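PDB 1XDI: NAD(P)H dehydrogenase (quinone) from Mycobacterium tuberculosis, which uses NADH or NADPH to reduce quinones such as menadione to quinols, working as an FAD-containing homotetramer of the flavoprotein disulfide reductase family. Local coordinates for residues 182-193 / 266-275. Residues are numbered along the deposited sequence; the frame is centred on the assembly and turned at random.
Sequences PDHLIVVGSGVT and VEGSHALMTI
A chi1 of -173° extends the imidazole of His184 away from its own amide and up to the backbone carbonyl of Glu267, while a chi1 of 33° turns the hydroxyl of Ser269 back onto the amide of His184. These two side chains open the parallel pairing of strands 185-188 and 270-273, neighbours in the five-stranded parallel sheet of the second Rossmann-type domain, which in this family binds NAD(P)H. His184 N donates to Ser269 OG (2.9 Å) in an almost straight bond, and Ser269 N returns a bond to His184 O (2.8 Å). His184 ND1 donates to Glu267 O in a bent bond, the oxygen lying at the ring edge but 18° out of its plane; the other ring nitrogen, NE2, is hydrogen-bonded to Thr209 OG1 on the next strand of the sheet, so both ring nitrogens are engaged. Beyond this, the strands pair in regular parallel fashion: Ile186 N and Val188 N donate to the carbonyls of His270 and Leu272, and Leu272 N to that of Ile186. Side chains alternate between the two faces. On one, CG2 of Val187 rests alongside CD1 of Leu272 (3.8 Å), and Val198 and Phe197 of helix 192-203 pack on Val187 and Leu272 respectively; at the end of this face, CG of Pro182 sits over the His270 ring, 3.7 Å from its centroid, in a CH-pi contact. On the other, Val188 and Met273 run side by side, and CD1 of Ile186 comes 3.6 Å from CB of Val266 in the antiparallel strand that leads into the sheet; strands 246-251 and 256-260 cover this face. The glycine-rich turn after Val188 fits a GxGxxG nucleotide-binding pattern and leads to Thr193, which touches the FAD. Where the strands part, Thr274 N donates to Val188 O (2.9 Å), nearly along the C=O direction.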
ATOM      1  N   PRO A 182      40.417  25.586 -24.355  1.00 11.52           N
ATOM      2  CA  PRO A 182      40.249  26.234 -25.646  1.00 11.70           C
ATOM      3  C   PRO A 182      40.120  27.738 -25.511  1.00 11.82           C
ATOM      4  O   PRO A 182      39.656  28.236 -24.507  1.00 12.17           O
ATOM      5  CB  PRO A 182      38.957  25.609 -26.144  1.00 13.11           C
ATOM      6  CG  PRO A 182      39.095  24.180 -25.641  1.00 11.98           C
ATOM      7  CD  PRO A 182      39.478  24.462 -24.210  1.00 12.69           C
ATOM      8  N   ASP A 183      40.524  28.470 -26.534  1.00 13.29           N
ATOM      9  CA  ASP A 183      40.385  29.929 -26.534  1.00 12.68           C
ATOM     10  C   ASP A 183      38.957  30.334 -26.799  1.00 11.02           C
ATOM     11  O   ASP A 183      38.443  31.214 -26.140  1.00 11.77           O
ATOM     12  CB  ASP A 183      41.282  30.537 -27.576  1.00 16.38           C
ATOM     13  CG  ASP A 183      42.660  30.774 -27.036  1.00 22.21           C
ATOM     14  OD1 ASP A 183      43.273  29.824 -26.497  1.00 24.05           O
ATOM     15  OD2 ASP A 183      43.137  31.928 -27.132  1.00 27.86           O
ATOM     16  N   HIS A 184      38.324  29.668 -27.766  1.00  8.85           N
ATOM     17  CA  HIS A 184      36.929  29.896 -28.141  1.00  7.98           C
ATOM     18  C   HIS A 184      36.317  28.564 -28.527  1.00  7.71           C
ATOM     19  O   HIS A 184      36.560  28.090 -29.626  1.00  7.91           O
ATOM     20  CB  HIS A 184      36.813  30.786 -29.364  1.00  7.80           C
ATOM     21  CG  HIS A 184      35.405  31.179 -29.682  1.00  7.40           C
ATOM     22  ND1 HIS A 184      35.010  31.606 -30.931  1.00  8.60           N
ATOM     23  CD2 HIS A 184      34.298  31.219 -28.906  1.00  5.82           C
ATOM     24  CE1 HIS A 184      33.720  31.886 -30.913  1.00  6.88           C
ATOM     25  NE2 HIS A 184      33.267  31.661 -29.695  1.00  5.96           N
ATOM     26  N   LEU A 185      35.515  27.974 -27.641  1.00  7.31           N
ATOM     27  CA  LEU A 185      34.868  26.697 -27.899  1.00  6.22           C
ATOM     28  C   LEU A 185      33.521  26.801 -28.640  1.00  6.65           C
ATOM     29  O   LEU A 185      32.575  27.501 -28.203  1.00  5.01           O
ATOM     30  CB  LEU A 185      34.666  25.914 -26.591  1.00  5.89           C
ATOM     31  CG  LEU A 185      33.981  24.538 -26.762  1.00  5.39           C
ATOM     32  CD1 LEU A 185      34.728  23.734 -27.770  1.00  5.73           C
ATOM     33  CD2 LEU A 185      33.934  23.742 -25.459  1.00  6.97           C
ATOM     34  N   ILE A 186      33.445  26.126 -29.782  1.00  6.04           N
ATOM     35  CA  ILE A 186      32.207  26.133 -30.510  1.00  6.34           C
ATOM     36  C   ILE A 186      31.673  24.753 -30.298  1.00  7.38           C
ATOM     37  O   ILE A 186      32.378  23.803 -30.610  1.00  8.47           O
ATOM     38  CB  ILE A 186      32.387  26.310 -31.999  1.00  5.16           C
ATOM     39  CG1 ILE A 186      33.334  27.475 -32.263  1.00  4.68           C
ATOM     40  CG2 ILE A 186      31.004  26.491 -32.643  1.00  1.00           C
ATOM     41  CD1 ILE A 186      32.844  28.344 -33.394  1.00  7.61           C
ATOM     42  N   VAL A 187      30.451  24.669 -29.768  1.00  6.98           N
ATOM     43  CA  VAL A 187      29.715  23.441 -29.492  1.00  7.37           C
ATOM     44  C   VAL A 187      28.510  23.297 -30.455  1.00 10.20           C
ATOM     45  O   VAL A 187      27.547  24.089 -30.434  1.00 10.85           O
ATOM     46  CB  VAL A 187      29.183  23.444 -28.054  1.00  5.50           C
ATOM     47  CG1 VAL A 187      27.986  22.526 -27.901  1.00  2.45           C
ATOM     48  CG2 VAL A 187      30.256  23.013 -27.150  1.00  6.03           C
ATOM     49  N   VAL A 188      28.542  22.255 -31.273  1.00 11.65           N
ATOM     50  CA  VAL A 188      27.485  22.024 -32.252  1.00 11.86           C
ATOM     51  C   VAL A 188      26.431  21.043 -31.794  1.00 11.44           C
ATOM     52  O   VAL A 188      26.755  19.909 -31.520  1.00 11.80           O
ATOM     53  CB  VAL A 188      28.124  21.529 -33.574  1.00 12.08           C
ATOM     54  CG1 VAL A 188      27.064  21.237 -34.612  1.00 12.56           C
ATOM     55  CG2 VAL A 188      29.098  22.581 -34.071  1.00 11.55           C
ATOM     56  N   GLY A 189      25.184  21.489 -31.687  1.00 12.11           N
ATOM     57  CA  GLY A 189      24.089  20.598 -31.309  1.00 14.03           C
ATOM     58  C   GLY A 189      23.428  20.841 -29.976  1.00 15.96           C
ATOM     59  O   GLY A 189      24.043  20.623 -28.959  1.00 18.18           O
ATOM     60  N   SER A 190      22.185  21.294 -29.934  1.00 16.78           N
ATOM     61  CA  SER A 190      21.611  21.525 -28.625  1.00 17.56           C
ATOM     62  C   SER A 190      21.046  20.204 -28.103  1.00 17.67           C
ATOM     63  O   SER A 190      20.369  19.488 -28.823  1.00 19.47           O
ATOM     64  CB  SER A 190      20.548  22.641 -28.675  1.00 18.27           C
ATOM     65  OG  SER A 190      19.632  22.439 -29.725  1.00 19.11           O
ATOM     66  N   GLY A 191      21.371  19.886 -26.854  1.00 16.37           N
ATOM     67  CA  GLY A 191      20.944  18.669 -26.222  1.00 12.34           C
ATOM     68  C   GLY A 191      21.504  18.659 -24.803  1.00 11.86           C
ATOM     69  O   GLY A 191      22.229  19.582 -24.383  1.00  9.64           O
ATOM     70  N   VAL A 192      21.165  17.599 -24.066  1.00 10.58           N
ATOM     71  CA  VAL A 192      21.596  17.446 -22.694  1.00  9.31           C
ATOM     72  C   VAL A 192      23.082  17.331 -22.582  1.00 10.86           C
ATOM     73  O   VAL A 192      23.685  17.915 -21.665  1.00 11.43           O
ATOM     74  CB  VAL A 192      20.966  16.201 -22.026  1.00  7.93           C
ATOM     75  CG1 VAL A 192      21.462  16.060 -20.613  1.00  2.11           C
ATOM     76  CG2 VAL A 192      19.436  16.337 -22.056  1.00  6.75           C
ATOM     77  N   THR A 193      23.702  16.591 -23.499  1.00 12.10           N
ATOM     78  CA  THR A 193      25.137  16.460 -23.375  1.00 13.48           C
ATOM     79  C   THR A 193      25.888  17.652 -23.949  1.00 12.83           C
ATOM     80  O   THR A 193      27.047  17.844 -23.635  1.00 14.13           O
ATOM     81  CB  THR A 193      25.680  15.071 -23.884  1.00 14.42           C
ATOM     82  OG1 THR A 193      26.629  15.262 -24.925  1.00 15.96           O
ATOM     83  CG2 THR A 193      24.571  14.191 -24.346  1.00 14.84           C
ATOM     84  N   VAL A 266      31.138  30.858 -37.995  1.00 17.13           N
ATOM     85  CA  VAL A 266      31.684  31.298 -36.678  1.00 15.44           C
ATOM     86  C   VAL A 266      33.085  30.736 -36.673  1.00 14.76           C
ATOM     87  O   VAL A 266      33.393  29.811 -37.434  1.00 16.02           O
ATOM     88  CB  VAL A 266      31.055  30.685 -35.405  1.00 15.63           C
ATOM     89  CG1 VAL A 266      30.728  31.772 -34.410  1.00 14.24           C
ATOM     90  CG2 VAL A 266      29.874  29.890 -35.737  1.00 17.83           C
ATOM     91  N   GLU A 267      33.935  31.253 -35.815  1.00 13.26           N
ATOM     92  CA  GLU A 267      35.286  30.732 -35.769  1.00 14.08           C
ATOM     93  C   GLU A 267      35.751  30.429 -34.329  1.00 13.11           C
ATOM     94  O   GLU A 267      35.672  31.262 -33.457  1.00 13.91           O
ATOM     95  CB  GLU A 267      36.270  31.728 -36.450  1.00 16.23           C
ATOM     96  CG  GLU A 267      36.346  31.665 -37.988  1.00 19.35           C
ATOM     97  CD  GLU A 267      37.804  31.753 -38.534  1.00 22.14           C
ATOM     98  OE1 GLU A 267      38.741  31.222 -37.862  1.00 24.51           O
ATOM     99  OE2 GLU A 267      38.014  32.324 -39.637  1.00 20.42           O
ATOM    100  N   GLY A 268      36.228  29.241 -34.045  1.00 11.78           N
ATOM    101  CA  GLY A 268      36.697  29.038 -32.694  1.00 12.62           C
ATOM    102  C   GLY A 268      38.069  28.365 -32.711  1.00 13.38           C
ATOM    103  O   GLY A 268      38.693  28.202 -33.777  1.00 12.16           O
ATOM    104  N   SER A 269      38.570  27.996 -31.537  1.00 13.12           N
ATOM    105  CA  SER A 269      39.822  27.275 -31.528  1.00 14.12           C
ATOM    106  C   SER A 269      39.485  25.801 -31.792  1.00 14.32           C
ATOM    107  O   SER A 269      40.215  25.103 -32.534  1.00 14.62           O
ATOM    108  CB  SER A 269      40.530  27.399 -30.191  1.00 13.49           C
ATOM    109  OG  SER A 269      39.597  27.474 -29.138  1.00 13.65           O
ATOM    110  N   HIS A 270      38.356  25.361 -31.218  1.00 12.69           N
ATOM    111  CA  HIS A 270      37.904  23.973 -31.319  1.00 11.99           C
ATOM    112  C   HIS A 270      36.412  23.839 -31.555  1.00 10.46           C
ATOM    113  O   HIS A 270      35.646  24.743 -31.249  1.00 10.62           O
ATOM    114  CB  HIS A 270      38.193  23.218 -30.014  1.00 12.60           C
ATOM    115  CG  HIS A 270      39.534  23.508 -29.415  1.00 13.54           C
ATOM    116  ND1 HIS A 270      40.553  22.576 -29.373  1.00 13.56           N
ATOM    117  CD2 HIS A 270      40.029  24.632 -28.849  1.00 11.88           C
ATOM    118  CE1 HIS A 270      41.617  23.118 -28.812  1.00 12.48           C
ATOM    119  NE2 HIS A 270      41.325  24.365 -28.486  1.00 13.09           N
ATOM    120  N   ALA A 271      36.006  22.689 -32.083  1.00  8.68           N
ATOM    121  CA  ALA A 271      34.589  22.407 -32.282  1.00  7.90           C
ATOM    122  C   ALA A 271      34.301  21.071 -31.568  1.00  8.56           C
ATOM    123  O   ALA A 271      34.973  20.039 -31.803  1.00  9.35           O
ATOM    124  CB  ALA A 271      34.250  22.302 -33.768  1.00  4.40           C
ATOM    125  N   LEU A 272      33.339  21.108 -30.653  1.00  8.78           N
ATOM    126  CA  LEU A 272      32.898  19.924 -29.931  1.00  8.78           C
ATOM    127  C   LEU A 272      31.619  19.454 -30.671  1.00 10.54           C
ATOM    128  O   LEU A 272      30.572  20.157 -30.629  1.00 11.47           O
ATOM    129  CB  LEU A 272      32.520  20.282 -28.477  1.00  7.16           C
ATOM    130  CG  LEU A 272      32.393  19.153 -27.416  1.00  7.30           C
ATOM    131  CD1 LEU A 272      31.299  19.464 -26.449  1.00  4.82           C
ATOM    132  CD2 LEU A 272      32.087  17.822 -28.050  1.00  6.68           C
ATOM    133  N   MET A 273      31.676  18.313 -31.367  1.00 10.25           N
ATOM    134  CA  MET A 273      30.455  17.800 -32.005  1.00 10.99           C
ATOM    135  C   MET A 273      29.557  17.123 -30.928  1.00 12.20           C
ATOM    136  O   MET A 273      29.939  16.130 -30.259  1.00 11.75           O
ATOM    137  CB  MET A 273      30.789  16.819 -33.126  1.00 11.82           C
ATOM    138  CG  MET A 273      31.363  17.457 -34.390  1.00 13.22           C
ATOM    139  SD  MET A 273      30.507  18.997 -34.839  1.00 16.47           S
ATOM    140  CE  MET A 273      31.918  19.986 -34.912  1.00 16.55           C
ATOM    141  N   THR A 274      28.374  17.697 -30.731  1.00 13.35           N
ATOM    142  CA  THR A 274      27.440  17.197 -29.739  1.00 14.37           C
ATOM    143  C   THR A 274      26.179  16.750 -30.405  1.00 15.23           C
ATOM    144  O   THR A 274      25.087  17.200 -30.120  1.00 15.87           O
ATOM    145  CB  THR A 274      27.193  18.281 -28.632  1.00 14.95           C
ATOM    146  OG1 THR A 274      28.037  17.978 -27.507  1.00 16.36           O
ATOM    147  CG2 THR A 274      25.760  18.324 -28.144  1.00 15.39           C
ATOM    148  N   ILE A 275      26.307  15.879 -31.372  1.00 17.02           N
ATOM    149  CA  ILE A 275      25.066  15.420 -31.953  1.00 18.17           C
ATOM    150  C   ILE A 275      24.616  14.226 -31.092  1.00 19.07           C
ATOM    151  O   ILE A 275      24.799  14.225 -29.849  1.00 21.71           O
ATOM    152  CB  ILE A 275      25.231  14.931 -33.343  1.00 17.47           C
ATOM    153  CG1 ILE A 275      25.820  16.009 -34.230  1.00 15.22           C
ATOM    154  CG2 ILE A 275      23.892  14.509 -33.826  1.00 16.96           C
ATOM    155  CD1 ILE A 275      26.494  15.364 -35.385  1.00 13.78           C
TER